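Long-range contacts in platelet aggregation factor Sm-hPAF (Streptococcus mitis, PDB 4GWI), which binds fucosylated Lewis glycans through this F-type lectin domain, part of a toxin that probably forms pores in cholesterol-containing host membranes: residues 9-14 with 140-145; 67-72 with 114-119; 89-94 with 123-128. The protein carries 2 engineered substitutions. One frame throughout, in Å; residues are numbered along the deposited sequence.

Contact 1. Residues 9-14 with 140-145. With CA (calcium ion), chain F.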
ATOM      1  N   THR A   9      -8.978  14.492  -6.005  1.00 30.74           N
ATOM      2  CA  THR A   9      -8.630  14.606  -4.593  1.00 31.32           C
ATOM      3  C   THR A   9      -9.215  13.461  -3.726  1.00 26.45           C
ATOM      4  O   THR A   9      -8.792  13.319  -2.602  1.00 32.91           O
ATOM      5  CB  THR A   9      -9.186  15.982  -4.004  1.00 32.10           C
ATOM      6  OG1 THR A   9     -10.598  16.015  -4.212  1.00 38.08           O
ATOM      7  CG2 THR A   9      -8.488  17.153  -4.615  1.00 40.02           C
ATOM      8  N   GLU A  10     -10.216  12.728  -4.220  1.00 27.42           N
ATOM      9  CA  GLU A  10     -10.966  11.764  -3.466  1.00 25.06           C
ATOM     10  C   GLU A  10     -10.001  10.496  -3.294  1.00 25.28           C
ATOM     11  O   GLU A  10      -9.575   9.894  -4.319  1.00 24.65           O
ATOM     12  CB  GLU A  10     -12.213  11.277  -4.185  1.00 29.32           C
ATOM     13  CG  GLU A  10     -13.024  10.362  -3.328  1.00 36.29           C
ATOM     14  CD  GLU A  10     -14.217   9.621  -4.021  1.00 45.82           C
ATOM     15  OE1 GLU A  10     -14.554   9.806  -5.239  1.00 54.74           O
ATOM     16  OE2 GLU A  10     -14.848   8.782  -3.336  1.00 50.00           O
ATOM     17  N   ASN A  11      -9.801  10.078  -2.026  1.00 23.11           N
ATOM     18  CA  ASN A  11      -9.116   8.787  -1.805  1.00 20.25           C
ATOM     19  C   ASN A  11     -10.088   7.674  -1.994  1.00 19.47           C
ATOM     20  O   ASN A  11     -10.921   7.306  -1.129  1.00 21.38           O
ATOM     21  CB  ASN A  11      -8.496   8.810  -0.380  1.00 19.39           C
ATOM     22  CG  ASN A  11      -8.044   7.399   0.023  1.00 20.72           C
ATOM     23  OD1 ASN A  11      -7.749   6.546  -0.839  1.00 19.52           O
ATOM     24  ND2 ASN A  11      -7.978   7.129   1.303  1.00 21.02           N
ATOM     25  N   ILE A  12      -9.988   6.980  -3.173  1.00 19.59           N
ATOM     26  CA  ILE A  12     -10.953   5.907  -3.487  1.00 20.27           C
ATOM     27  C   ILE A  12     -10.615   4.556  -2.826  1.00 19.40           C
ATOM     28  O   ILE A  12     -11.394   3.604  -2.907  1.00 22.36           O
ATOM     29  CB  ILE A  12     -11.115   5.661  -5.015  1.00 21.10           C
ATOM     30  CG1 ILE A  12      -9.783   5.383  -5.702  1.00 22.49           C
ATOM     31  CG2 ILE A  12     -11.634   6.970  -5.647  1.00 25.19           C
ATOM     32  CD1 ILE A  12      -9.942   4.740  -7.119  1.00 24.48           C
ATOM     33  N   ALA A  13      -9.478   4.488  -2.091  1.00 18.23           N
ATOM     34  CA  ALA A  13      -9.206   3.229  -1.370  1.00 17.83           C
ATOM     35  C   ALA A  13      -9.884   3.164   0.018  1.00 18.22           C
ATOM     36  O   ALA A  13     -10.033   2.128   0.573  1.00 18.16           O
ATOM     37  CB  ALA A  13      -7.675   3.107  -1.142  1.00 18.07           C
ATOM     38  N   ARG A  14     -10.292   4.334   0.562  1.00 20.24           N
ATOM     39  CA  ARG A  14     -10.893   4.325   1.890  1.00 20.56           C
ATOM     40  C   ARG A  14     -12.043   3.448   2.016  1.00 18.79           C
ATOM     41  O   ARG A  14     -13.023   3.487   1.213  1.00 21.85           O
ATOM     42  CB  ARG A  14     -11.301   5.800   2.132  1.00 25.07           C
ATOM     43  CG  ARG A  14     -12.248   5.902   3.280  1.00 33.37           C
ATOM     44  CD  ARG A  14     -11.269   5.951   4.390  1.00 32.38           C
ATOM     45  NE  ARG A  14     -12.048   6.291   5.610  1.00 47.03           N
ATOM     46  CZ  ARG A  14     -12.662   5.387   6.380  1.00 47.69           C
ATOM     47  NH1 ARG A  14     -13.387   5.828   7.421  1.00 42.22           N
ATOM     48  NH2 ARG A  14     -12.568   4.042   6.133  1.00 43.03           N
ATOM     49  N   GLU A 140      -1.115   3.531   6.037  1.00 15.81           N
ATOM     50  CA  GLU A 140      -2.276   3.865   5.159  1.00 15.47           C
ATOM     51  C   GLU A 140      -1.768   3.750   3.710  1.00 16.43           C
ATOM     52  O   GLU A 140      -0.592   3.998   3.435  1.00 17.05           O
ATOM     53  CB  GLU A 140      -2.699   5.364   5.419  1.00 16.77           C
ATOM     54  CG  GLU A 140      -4.118   5.623   4.852  1.00 17.60           C
ATOM     55  CD  GLU A 140      -5.291   5.077   5.688  1.00 18.45           C
ATOM     56  OE1 GLU A 140      -5.151   4.363   6.704  1.00 18.36           O
ATOM     57  OE2 GLU A 140      -6.446   5.290   5.236  1.00 18.49           O
ATOM     58  N   VAL A 141      -2.724   3.329   2.851  1.00 16.03           N
ATOM     59  CA  VAL A 141      -2.464   3.452   1.388  1.00 15.38           C
ATOM     60  C   VAL A 141      -3.676   4.206   0.834  1.00 14.96           C
ATOM     61  O   VAL A 141      -4.855   3.835   1.078  1.00 18.76           O
ATOM     62  CB  VAL A 141      -2.458   2.016   0.795  1.00 15.72           C
ATOM     63  CG1 VAL A 141      -2.338   2.140  -0.742  1.00 19.88           C
ATOM     64  CG2 VAL A 141      -1.245   1.229   1.307  1.00 17.34           C
ATOM     65  N   GLU A 142      -3.361   5.292   0.155  1.00 15.90           N
ATOM     66  CA  GLU A 142      -4.450   6.129  -0.449  1.00 17.10           C
ATOM     67  C   GLU A 142      -4.300   6.053  -1.963  1.00 16.77           C
ATOM     68  O   GLU A 142      -3.159   5.924  -2.476  1.00 18.50           O
ATOM     69  CB  GLU A 142      -4.268   7.612  -0.027  1.00 18.67           C
ATOM     70  CG  GLU A 142      -4.510   7.730   1.500  1.00 20.30           C
ATOM     71  CD  GLU A 142      -4.235   9.159   1.964  1.00 25.58           C
ATOM     72  OE1 GLU A 142      -3.571   9.983   1.277  1.00 24.77           O
ATOM     73  OE2 GLU A 142      -4.699   9.431   3.131  1.00 25.35           O
ATOM     74  N   VAL A 143      -5.436   6.049  -2.648  1.00 16.80           N
ATOM     75  CA  VAL A 143      -5.350   5.869  -4.155  1.00 17.45           C
ATOM     76  C   VAL A 143      -6.238   6.952  -4.790  1.00 18.31           C
ATOM     77  O   VAL A 143      -7.350   7.204  -4.288  1.00 18.95           O
ATOM     78  CB  VAL A 143      -5.942   4.509  -4.515  1.00 18.18           C
ATOM     79  CG1 VAL A 143      -5.971   4.335  -6.073  1.00 19.48           C
ATOM     80  CG2 VAL A 143      -5.102   3.368  -3.866  1.00 17.41           C
ATOM     81  N   PHE A 144      -5.732   7.581  -5.862  1.00 18.49           N
ATOM     82  CA  PHE A 144      -6.461   8.719  -6.469  1.00 20.31           C
ATOM     83  C   PHE A 144      -6.610   8.500  -7.967  1.00 20.57           C
ATOM     84  O   PHE A 144      -5.635   8.014  -8.576  1.00 21.01           O
ATOM     85  CB  PHE A 144      -5.684   9.980  -6.240  1.00 21.00           C
ATOM     86  CG  PHE A 144      -5.450  10.246  -4.741  1.00 22.25           C
ATOM     87  CD1 PHE A 144      -6.446  10.893  -3.948  1.00 22.90           C
ATOM     88  CD2 PHE A 144      -4.271   9.773  -4.140  1.00 22.73           C
ATOM     89  CE1 PHE A 144      -6.189  11.069  -2.553  1.00 22.49           C
ATOM     90  CE2 PHE A 144      -4.003   9.981  -2.745  1.00 22.11           C
ATOM     91  CZ  PHE A 144      -5.011  10.572  -1.986  1.00 21.20           C
ATOM     92  N   ARG A 145      -7.798   8.843  -8.488  1.00 20.65           N
ATOM     93  CA  ARG A 145      -7.952   8.742  -9.956  1.00 23.19           C
ATOM     94  C   ARG A 145      -7.200   9.822 -10.702  1.00 25.52           C
ATOM     95  O   ARG A 145      -6.995  10.914 -10.234  1.00 24.36           O
ATOM     96  CB  ARG A 145      -9.398   8.876 -10.308  1.00 24.28           C
ATOM     97  CG  ARG A 145     -10.317   7.876  -9.718  1.00 28.64           C
ATOM     98  CD  ARG A 145     -11.785   8.200 -10.163  1.00 33.13           C
ATOM     99  NE  ARG A 145     -12.737   7.270  -9.610  1.00 32.16           N
ATOM    100  CZ  ARG A 145     -13.589   7.516  -8.609  1.00 32.82           C
ATOM    101  NH1 ARG A 145     -14.403   6.523  -8.154  1.00 31.85           N
ATOM    102  NH2 ARG A 145     -13.609   8.723  -7.983  1.00 34.29           N
TER
HETATM  103 CA    CA F 204      -4.467   3.585   8.903  1.00 17.05          CA
HETATM  104  O   HOH W   1      -9.677  10.177  -6.893  1.00 27.45           O
HETATM  105  O   HOH W   2      -7.051   4.775   2.539  1.00 20.14           O

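Contact 2. Residues 67-72 with 114-119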
ATOM      1  N   VAL A  67      -6.256   4.932 -12.499  1.00 21.78           N
ATOM      2  CA  VAL A  67      -5.428   5.297 -11.303  1.00 22.31           C
ATOM      3  C   VAL A  67      -4.324   6.173 -11.740  1.00 23.51           C
ATOM      4  O   VAL A  67      -3.528   5.870 -12.713  1.00 24.20           O
ATOM      5  CB  VAL A  67      -4.884   4.006 -10.675  1.00 22.63           C
ATOM      6  CG1 VAL A  67      -3.891   4.365  -9.512  1.00 21.43           C
ATOM      7  CG2 VAL A  67      -6.056   3.135 -10.131  1.00 22.55           C
ATOM      8  N   GLY A  68      -4.163   7.295 -11.033  1.00 21.68           N
ATOM      9  CA  GLY A  68      -3.082   8.165 -11.279  1.00 22.45           C
ATOM     10  C   GLY A  68      -2.018   8.316 -10.171  1.00 20.37           C
ATOM     11  O   GLY A  68      -0.871   8.730 -10.457  1.00 22.09           O
ATOM     12  N   LYS A  69      -2.462   8.006  -8.930  1.00 21.50           N
ATOM     13  CA  LYS A  69      -1.504   8.186  -7.800  1.00 20.63           C
ATOM     14  C   LYS A  69      -1.828   7.193  -6.712  1.00 17.74           C
ATOM     15  O   LYS A  69      -3.021   6.964  -6.403  1.00 20.66           O
ATOM     16  CB  LYS A  69      -1.545   9.642  -7.227  1.00 20.78           C
ATOM     17  CG  LYS A  69      -0.527   9.897  -6.086  1.00 23.62           C
ATOM     18  CD  LYS A  69      -0.835  11.351  -5.610  1.00 25.90           C
ATOM     19  CE  LYS A  69       0.028  11.878  -4.521  1.00 37.36           C
ATOM     20  NZ  LYS A  69      -0.493  13.286  -4.313  1.00 37.27           N
ATOM     21  N   VAL A  70      -0.776   6.620  -6.179  1.00 18.02           N
ATOM     22  CA  VAL A  70      -0.932   5.753  -4.959  1.00 19.76           C
ATOM     23  C   VAL A  70       0.051   6.344  -3.935  1.00 19.19           C
ATOM     24  O   VAL A  70       1.193   6.591  -4.222  1.00 20.66           O
ATOM     25  CB  VAL A  70      -0.507   4.303  -5.252  1.00 18.61           C
ATOM     26  CG1 VAL A  70      -0.525   3.434  -3.930  1.00 19.58           C
ATOM     27  CG2 VAL A  70      -1.516   3.700  -6.284  1.00 19.52           C
ATOM     28  N   LYS A  71      -0.473   6.621  -2.697  1.00 19.01           N
ATOM     29  CA  LYS A  71       0.399   7.234  -1.669  1.00 18.50           C
ATOM     30  C   LYS A  71       0.510   6.222  -0.507  1.00 18.15           C
ATOM     31  O   LYS A  71      -0.519   5.750  -0.062  1.00 20.20           O
ATOM     32  CB  LYS A  71      -0.268   8.519  -1.137  1.00 22.40           C
ATOM     33  CG  LYS A  71       0.711   9.312  -0.326  1.00 26.41           C
ATOM     34  CD  LYS A  71       0.186  10.789  -0.243  1.00 27.46           C
ATOM     35  CE  LYS A  71       1.116  11.490   0.759  1.00 32.50           C
ATOM     36  NZ  LYS A  71       0.424  12.801   1.053  1.00 37.75           N
ATOM     37  N   LEU A  72       1.730   5.897  -0.148  1.00 17.68           N
ATOM     38  CA  LEU A  72       1.955   4.910   0.931  1.00 17.74           C
ATOM     39  C   LEU A  72       2.404   5.797   2.151  1.00 18.94           C
ATOM     40  O   LEU A  72       3.288   6.629   2.043  1.00 21.30           O
ATOM     41  CB  LEU A  72       3.137   3.991   0.630  1.00 19.23           C
ATOM     42  CG  LEU A  72       2.984   3.147  -0.658  1.00 26.39           C
ATOM     43  CD1 LEU A  72       4.074   2.084  -0.585  1.00 24.92           C
ATOM     44  CD2 LEU A  72       1.628   2.501  -0.930  1.00 26.53           C
ATOM     45  N   GLU A 114       4.935   8.999  -2.638  1.00 21.48           N
ATOM     46  CA  GLU A 114       3.893   9.199  -3.630  1.00 19.57           C
ATOM     47  C   GLU A 114       4.314   8.512  -4.939  1.00 21.62           C
ATOM     48  O   GLU A 114       5.447   8.743  -5.471  1.00 25.94           O
ATOM     49  CB  GLU A 114       3.747  10.716  -3.998  1.00 25.09           C
ATOM     50  CG  GLU A 114       3.088  11.480  -2.802  1.00 30.70           C
ATOM     51  CD  GLU A 114       2.815  12.949  -3.093  1.00 37.76           C
ATOM     52  OE1 GLU A 114       3.428  13.517  -4.013  1.00 39.86           O
ATOM     53  OE2 GLU A 114       1.970  13.508  -2.371  1.00 47.06           O
ATOM     54  N   VAL A 115       3.449   7.603  -5.392  1.00 20.14           N
ATOM     55  CA  VAL A 115       3.791   6.823  -6.636  1.00 19.33           C
ATOM     56  C   VAL A 115       2.809   7.280  -7.693  1.00 18.80           C
ATOM     57  O   VAL A 115       1.582   7.281  -7.529  1.00 20.30           O
ATOM     58  CB  VAL A 115       3.558   5.341  -6.324  1.00 18.88           C
ATOM     59  CG1 VAL A 115       3.998   4.542  -7.589  1.00 19.72           C
ATOM     60  CG2 VAL A 115       4.351   4.874  -5.111  1.00 21.68           C
ATOM     61  N   PHE A 116       3.327   7.714  -8.847  1.00 19.55           N
ATOM     62  CA  PHE A 116       2.461   8.203  -9.920  1.00 19.94           C
ATOM     63  C   PHE A 116       2.352   7.198 -11.074  1.00 18.56           C
ATOM     64  O   PHE A 116       3.412   6.656 -11.435  1.00 22.13           O
ATOM     65  CB  PHE A 116       3.029   9.540 -10.448  1.00 21.43           C
ATOM     66  CG  PHE A 116       2.887  10.662  -9.403  1.00 24.39           C
ATOM     67  CD1 PHE A 116       1.704  11.351  -9.381  1.00 31.61           C
ATOM     68  CD2 PHE A 116       3.951  10.945  -8.552  1.00 29.92           C
ATOM     69  CE1 PHE A 116       1.517  12.388  -8.433  1.00 38.50           C
ATOM     70  CE2 PHE A 116       3.757  12.005  -7.580  1.00 27.19           C
ATOM     71  CZ  PHE A 116       2.545  12.668  -7.571  1.00 30.31           C
ATOM     72  N   PHE A 117       1.110   6.931 -11.499  1.00 19.81           N
ATOM     73  CA  PHE A 117       0.904   6.015 -12.639  1.00 19.30           C
ATOM     74  C   PHE A 117       0.341   6.743 -13.805  1.00 19.99           C
ATOM     75  O   PHE A 117      -0.351   7.736 -13.645  1.00 23.27           O
ATOM     76  CB  PHE A 117      -0.044   4.934 -12.201  1.00 20.38           C
ATOM     77  CG  PHE A 117       0.615   3.899 -11.289  1.00 20.31           C
ATOM     78  CD1 PHE A 117       1.418   2.906 -11.741  1.00 19.65           C
ATOM     79  CD2 PHE A 117       0.433   3.990  -9.876  1.00 21.59           C
ATOM     80  CE1 PHE A 117       2.025   1.929 -10.932  1.00 22.46           C
ATOM     81  CE2 PHE A 117       1.018   3.016  -9.073  1.00 21.96           C
ATOM     82  CZ  PHE A 117       1.841   2.012  -9.542  1.00 22.11           C
ATOM     83  N   THR A 118       0.695   6.239 -15.031  1.00 20.52           N
ATOM     84  CA  THR A 118       0.292   7.003 -16.250  1.00 20.70           C
ATOM     85  C   THR A 118      -1.059   6.533 -16.731  1.00 21.32           C
ATOM     86  O   THR A 118      -1.176   5.609 -17.578  1.00 23.42           O
ATOM     87  CB  THR A 118       1.331   6.816 -17.331  1.00 19.21           C
ATOM     88  OG1 THR A 118       2.652   7.120 -16.802  1.00 22.77           O
ATOM     89  CG2 THR A 118       1.063   7.783 -18.472  1.00 22.11           C
ATOM     90  N   ALA A 119      -2.085   6.981 -16.014  1.00 21.14           N
ATOM     91  CA  ALA A 119      -3.533   6.765 -16.329  1.00 22.50           C
ATOM     92  C   ALA A 119      -3.849   5.303 -16.545  1.00 22.60           C
ATOM     93  O   ALA A 119      -4.271   4.883 -17.658  1.00 24.87           O
ATOM     94  CB  ALA A 119      -3.914   7.596 -17.564  1.00 25.69           C
TER

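Contact 3. Residues 89-94 with 123-128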
ATOM      1  N   VAL A  89       5.210  -1.622  -6.038  1.00 18.31           N
ATOM      2  CA  VAL A  89       3.744  -1.214  -6.031  1.00 17.45           C
ATOM      3  C   VAL A  89       3.205  -1.677  -7.364  1.00 19.60           C
ATOM      4  O   VAL A  89       3.762  -1.318  -8.446  1.00 20.27           O
ATOM      5  CB  VAL A  89       3.605   0.291  -5.837  1.00 19.08           C
ATOM      6  CG1 VAL A  89       2.116   0.725  -5.800  1.00 19.46           C
ATOM      7  CG2 VAL A  89       4.291   0.717  -4.510  1.00 19.66           C
ATOM      8  N   VAL A  90       2.125  -2.422  -7.325  1.00 19.33           N
ATOM      9  CA  VAL A  90       1.617  -3.139  -8.501  1.00 19.06           C
ATOM     10  C   VAL A  90       0.168  -2.775  -8.673  1.00 20.48           C
ATOM     11  O   VAL A  90      -0.643  -2.658  -7.710  1.00 21.44           O
ATOM     12  CB  VAL A  90       1.681  -4.664  -8.269  1.00 19.60           C
ATOM     13  CG1 VAL A  90       1.429  -5.396  -9.585  1.00 22.29           C
ATOM     14  CG2 VAL A  90       3.074  -5.057  -7.765  1.00 22.45           C
ATOM     15  N   LEU A  91      -0.217  -2.548  -9.937  1.00 17.72           N
ATOM     16  CA  LEU A  91      -1.620  -2.389 -10.272  1.00 18.30           C
ATOM     17  C   LEU A  91      -2.086  -3.625 -11.047  1.00 19.20           C
ATOM     18  O   LEU A  91      -1.354  -4.055 -11.937  1.00 18.26           O
ATOM     19  CB  LEU A  91      -1.853  -1.159 -11.135  1.00 18.32           C
ATOM     20  CG  LEU A  91      -1.433   0.240 -10.565  1.00 18.22           C
ATOM     21  CD1 LEU A  91      -1.830   1.343 -11.525  1.00 20.38           C
ATOM     22  CD2 LEU A  91      -2.107   0.366  -9.178  1.00 20.71           C
ATOM     23  N   LEU A  92      -3.230  -4.160 -10.713  1.00 18.76           N
ATOM     24  CA  LEU A  92      -3.756  -5.367 -11.394  1.00 18.40           C
ATOM     25  C   LEU A  92      -5.112  -5.023 -11.982  1.00 23.15           C
ATOM     26  O   LEU A  92      -5.915  -4.270 -11.428  1.00 19.85           O
ATOM     27  CB  LEU A  92      -3.986  -6.543 -10.432  1.00 20.13           C
ATOM     28  CG  LEU A  92      -2.849  -6.870  -9.515  1.00 21.69           C
ATOM     29  CD1 LEU A  92      -3.391  -8.107  -8.747  1.00 23.60           C
ATOM     30  CD2 LEU A  92      -1.641  -7.268 -10.293  1.00 23.45           C
ATOM     31  N   ASN A  93      -5.396  -5.629 -13.151  1.00 18.56           N
ATOM     32  CA  ASN A  93      -6.738  -5.503 -13.713  1.00 17.90           C
ATOM     33  C   ASN A  93      -7.771  -6.431 -13.017  1.00 21.12           C
ATOM     34  O   ASN A  93      -7.472  -7.133 -12.016  1.00 20.69           O
ATOM     35  CB  ASN A  93      -6.674  -5.728 -15.283  1.00 16.98           C
ATOM     36  CG  ASN A  93      -6.423  -7.186 -15.667  1.00 20.49           C
ATOM     37  OD1 ASN A  93      -6.111  -7.440 -16.922  1.00 21.45           O
ATOM     38  ND2 ASN A  93      -6.380  -8.115 -14.789  1.00 15.95           N
ATOM     39  N   GLU A  94      -9.006  -6.463 -13.513  1.00 21.04           N
ATOM     40  CA  GLU A  94     -10.056  -7.237 -12.883  1.00 21.67           C
ATOM     41  C   GLU A  94      -9.820  -8.703 -12.861  1.00 23.96           C
ATOM     42  O   GLU A  94     -10.295  -9.453 -12.014  1.00 26.78           O
ATOM     43  CB  GLU A  94     -11.411  -6.882 -13.568  1.00 25.86           C
ATOM     44  CG  GLU A  94     -12.598  -7.589 -12.887  1.00 35.99           C
ATOM     45  CD  GLU A  94     -13.107  -8.842 -13.596  1.00 62.52           C
ATOM     46  OE1 GLU A  94     -12.353  -9.502 -14.389  1.00 60.60           O
ATOM     47  OE2 GLU A  94     -14.297  -9.173 -13.329  1.00 70.16           O
ATOM     48  N   ARG A 123      -8.062  -2.553 -11.099  1.00 17.89           N
ATOM     49  CA  ARG A 123      -9.026  -2.789 -10.017  1.00 17.74           C
ATOM     50  C   ARG A 123      -8.306  -3.014  -8.697  1.00 19.48           C
ATOM     51  O   ARG A 123      -8.912  -2.706  -7.603  1.00 20.90           O
ATOM     52  CB  ARG A 123      -9.912  -3.993 -10.357  1.00 19.37           C
ATOM     53  CG  ARG A 123     -10.924  -4.263  -9.198  1.00 23.04           C
ATOM     54  CD  ARG A 123     -12.045  -5.145  -9.593  1.00 26.09           C
ATOM     55  NE  ARG A 123     -12.684  -5.666  -8.331  1.00 25.13           N
ATOM     56  CZ  ARG A 123     -13.776  -6.404  -8.316  1.00 29.64           C
ATOM     57  NH1 ARG A 123     -14.458  -6.640  -9.490  1.00 29.26           N
ATOM     58  NH2 ARG A 123     -14.162  -6.891  -7.132  1.00 28.78           N
ATOM     59  N   TYR A 124      -7.107  -3.555  -8.684  1.00 18.34           N
ATOM     60  CA  TYR A 124      -6.390  -3.875  -7.420  1.00 18.27           C
ATOM     61  C   TYR A 124      -5.130  -3.093  -7.331  1.00 19.62           C
ATOM     62  O   TYR A 124      -4.399  -2.875  -8.350  1.00 18.81           O
ATOM     63  CB  TYR A 124      -6.061  -5.377  -7.354  1.00 19.07           C
ATOM     64  CG  TYR A 124      -7.265  -6.303  -7.404  1.00 19.53           C
ATOM     65  CD1 TYR A 124      -7.807  -6.722  -8.672  1.00 19.71           C
ATOM     66  CD2 TYR A 124      -7.966  -6.659  -6.246  1.00 18.46           C
ATOM     67  CE1 TYR A 124      -8.911  -7.550  -8.754  1.00 21.03           C
ATOM     68  CE2 TYR A 124      -9.053  -7.553  -6.310  1.00 21.15           C
ATOM     69  CZ  TYR A 124      -9.508  -8.006  -7.548  1.00 23.14           C
ATOM     70  OH  TYR A 124     -10.667  -8.757  -7.606  1.00 24.37           O
ATOM     71  N   VAL A 125      -4.729  -2.688  -6.083  1.00 17.03           N
ATOM     72  CA  VAL A 125      -3.456  -2.029  -5.831  1.00 16.48           C
ATOM     73  C   VAL A 125      -2.720  -2.917  -4.832  1.00 17.14           C
ATOM     74  O   VAL A 125      -3.353  -3.250  -3.753  1.00 18.00           O
ATOM     75  CB  VAL A 125      -3.660  -0.612  -5.258  1.00 17.08           C
ATOM     76  CG1 VAL A 125      -2.267  -0.005  -4.923  1.00 21.01           C
ATOM     77  CG2 VAL A 125      -4.436   0.244  -6.259  1.00 19.12           C
ATOM     78  N   LYS A 126      -1.497  -3.311  -5.123  1.00 17.26           N
ATOM     79  CA  LYS A 126      -0.814  -4.255  -4.225  1.00 17.86           C
ATOM     80  C   LYS A 126       0.555  -3.668  -3.877  1.00 21.16           C
ATOM     81  O   LYS A 126       1.194  -3.036  -4.719  1.00 21.98           O
ATOM     82  CB  LYS A 126      -0.725  -5.577  -5.001  1.00 21.35           C
ATOM     83  CG  LYS A 126      -0.185  -6.700  -4.254  1.00 27.03           C
ATOM     84  CD  LYS A 126      -0.490  -7.972  -5.150  1.00 27.18           C
ATOM     85  CE  LYS A 126      -0.002  -9.086  -4.249  1.00 33.79           C
ATOM     86  NZ  LYS A 126       0.375 -10.154  -5.195  1.00 36.79           N
ATOM     87  N   VAL A 127       1.007  -3.914  -2.634  1.00 17.12           N
ATOM     88  CA  VAL A 127       2.376  -3.555  -2.207  1.00 17.33           C
ATOM     89  C   VAL A 127       2.991  -4.923  -1.938  1.00 18.69           C
ATOM     90  O   VAL A 127       2.475  -5.700  -1.153  1.00 18.79           O
ATOM     91  CB  VAL A 127       2.395  -2.650  -0.944  1.00 18.51           C
ATOM     92  CG1 VAL A 127       3.856  -2.406  -0.477  1.00 19.39           C
ATOM     93  CG2 VAL A 127       1.610  -1.363  -1.245  1.00 20.71           C
ATOM     94  N   GLU A 128       4.169  -5.154  -2.537  1.00 20.38           N
ATOM     95  CA  GLU A 128       4.830  -6.521  -2.403  1.00 19.63           C
ATOM     96  C   GLU A 128       6.260  -6.278  -1.947  1.00 19.56           C
ATOM     97  O   GLU A 128       7.049  -5.652  -2.664  1.00 20.97           O
ATOM     98  CB  GLU A 128       4.939  -7.185  -3.786  1.00 23.24           C
ATOM     99  CG  GLU A 128       3.612  -7.573  -4.340  1.00 26.43           C
ATOM    100  CD  GLU A 128       3.684  -8.293  -5.720  1.00 35.19           C
ATOM    101  OE1 GLU A 128       4.750  -8.264  -6.361  1.00 30.96           O
ATOM    102  OE2 GLU A 128       2.623  -8.839  -6.132  1.00 36.22           O
TER
HETATM  103  O   HOH W   3     -11.956  -8.932  -9.922  1.00 28.93           O

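Contact 1. Residues 9-14 with 140-145
Two backbone N-H groups grip Asn11 OD1, one from each segment. Val143 N, on strand 140-145, donates to Asn11 OD1 at 3.0 Å, fairly straight (164°), and Ala13 N closes an Asx turn on the same oxygen, also at 3.0 Å. Both donors sit above the plane of the amide carbonyl. The side chain gets there with CG anti to its backbone N (chi1 168°), crossing Glu142 at about a right angle. In return, Ile12 N donates to Val143 O at 2.9 Å, nearly along the C=O axis, so Val143 is held through both its N and its O. The other end of the Asn11 amide, ND2, donates an N-H to a water that in turn donates to Glu140 OE2 and Val141 O. The other Glu140 oxygen, OE1, lies 2.4 Å from the calcium ion, which is also bound by backbone oxygens of Arg31, Asn36 and Ala139 and side chains of Asp34 and Ser45. Ile12 CG1 packs on Val143 CG1 and Ala13 CB on Val143 CG2. Phe144 offers its ring edge to Thr9 O, 3.4 Å from CE1. Arg145 NH2 makes a salt bridge with Glu10 OE1 at 3.1 Å while Ile12 CG2 sits over one face of the guanidinium, toward its rim; Glu65 and Glu8 also pair with this arginine. Hydrogen bonds of Asn11 and Ile12 with Val143 and the Glu10-Arg145 salt bridge thus fasten the N-terminal loop to the last strand of the domain, and Asn11, one water and Glu140 connect them to the calcium site.

Contact 2. Residues 67-72 with 114-119
Val70, Val115 and Phe117 form the apolar centre of this antiparallel strand pair, part of one sheet of the F-type lectin beta-sandwich. Val70 CG2 meets the Phe117 ring at CE2, 3.8 Å away, the two side chains crossing obliquely, and Val67 CG1 lies more loosely by CD2 of the same ring. Beyond them, Phe117 packs on Val89 and Leu91 of the facing sheet. Val70 and Val115 are a hydrogen-bonded pair: Val70 N donates to Val115 O at 2.8 Å, and Val115 N returns a bond to Val70 O at 2.7 Å. Further along, Phe117 N reaches Gly68 O from above the carbonyl plane. Gly68 and Lys69 together face Phe144 on the strand's other side, a classic beta bulge. The opposite face of the sheet carries Lys69, Lys71, Glu114 and Phe116. Lys69 is fully extended and runs alongside Phe116, its CD 3.8 Å from ring atom CE1. Its ammonium group ends on Glu114, which Lys71 approaches at longer range while pairing with Glu112. The salt bridge between Lys69 NZ and Glu114 OE2 measures 3.1 Å and is weak as a hydrogen bond, with Lys69 CE only 3.3 Å from Glu114 CD.

Contact 3. Residues 89-94 with 123-128
Strands 89-92 and 124-128 run antiparallel, their axes 152° apart and 4.7 Å from each other at closest approach. Val90 and Lys126 exchange two backbone bonds, with Val90 N to Lys126 O and Lys126 N to Val90 O both 2.8 Å. At the end of the pair a classic beta bulge sets Arg123 and Tyr124 against Leu92, so that Leu92 O accepts from Arg123 N at 2.8 Å and from Tyr124 N at 3.1 Å. On the face turned to the other sheet, Leu91 CD2 lies beside Val125 CG2, 3.7 Å away. On the opposite face Leu92 packs on the CB of Tyr124, whose ring edge meets Asn93 O in plane, 3.4 Å from CD1. A water joins Tyr124 OH to Glu94 O. Arg123, extended, lays its CG over one face of that ring and brings a guanidinium face under the hydroxyl; its NE pairs with Asp60, a ligand of the magnesium ion. Lys126 NZ holds Glu128 OE2, on the anti lone pair, at 2.8 Å and also makes a cation-pi contact with Trp56. Arg123, one of the two bulge residues, thus pairs with a metal-binding carboxylate, and its positive charge would be expected to favour the ionised form of Asp60.

How the contacts relate
Contacts 1 and 2 reach the same sheet: strand 64-74 lies between 112-117 and 138-145, with backbone hydrogen bonds joining Glu142 to Lys71 and Phe144 to Lys69. Contact 3 belongs to the facing sheet. All three are partly buried. Val70, Leu72 and Phe117 of contact 2 meet Val89, Leu91, Val125 and Val127 of contact 3 inside the sandwich, where Val143 of contact 1 touches Val125. Outward, a Lys-Glu-Lys network spans contact 2, and a Lys-Glu pair lies within one strand of contact 3. Contact 1, with exposed Thr9 and Glu10, fixes a loop through a side-chain amide, one backbone bond, a salt bridge and waters. Calcium is bound directly at contact 1; magnesium lies near contact 3 through Asp60.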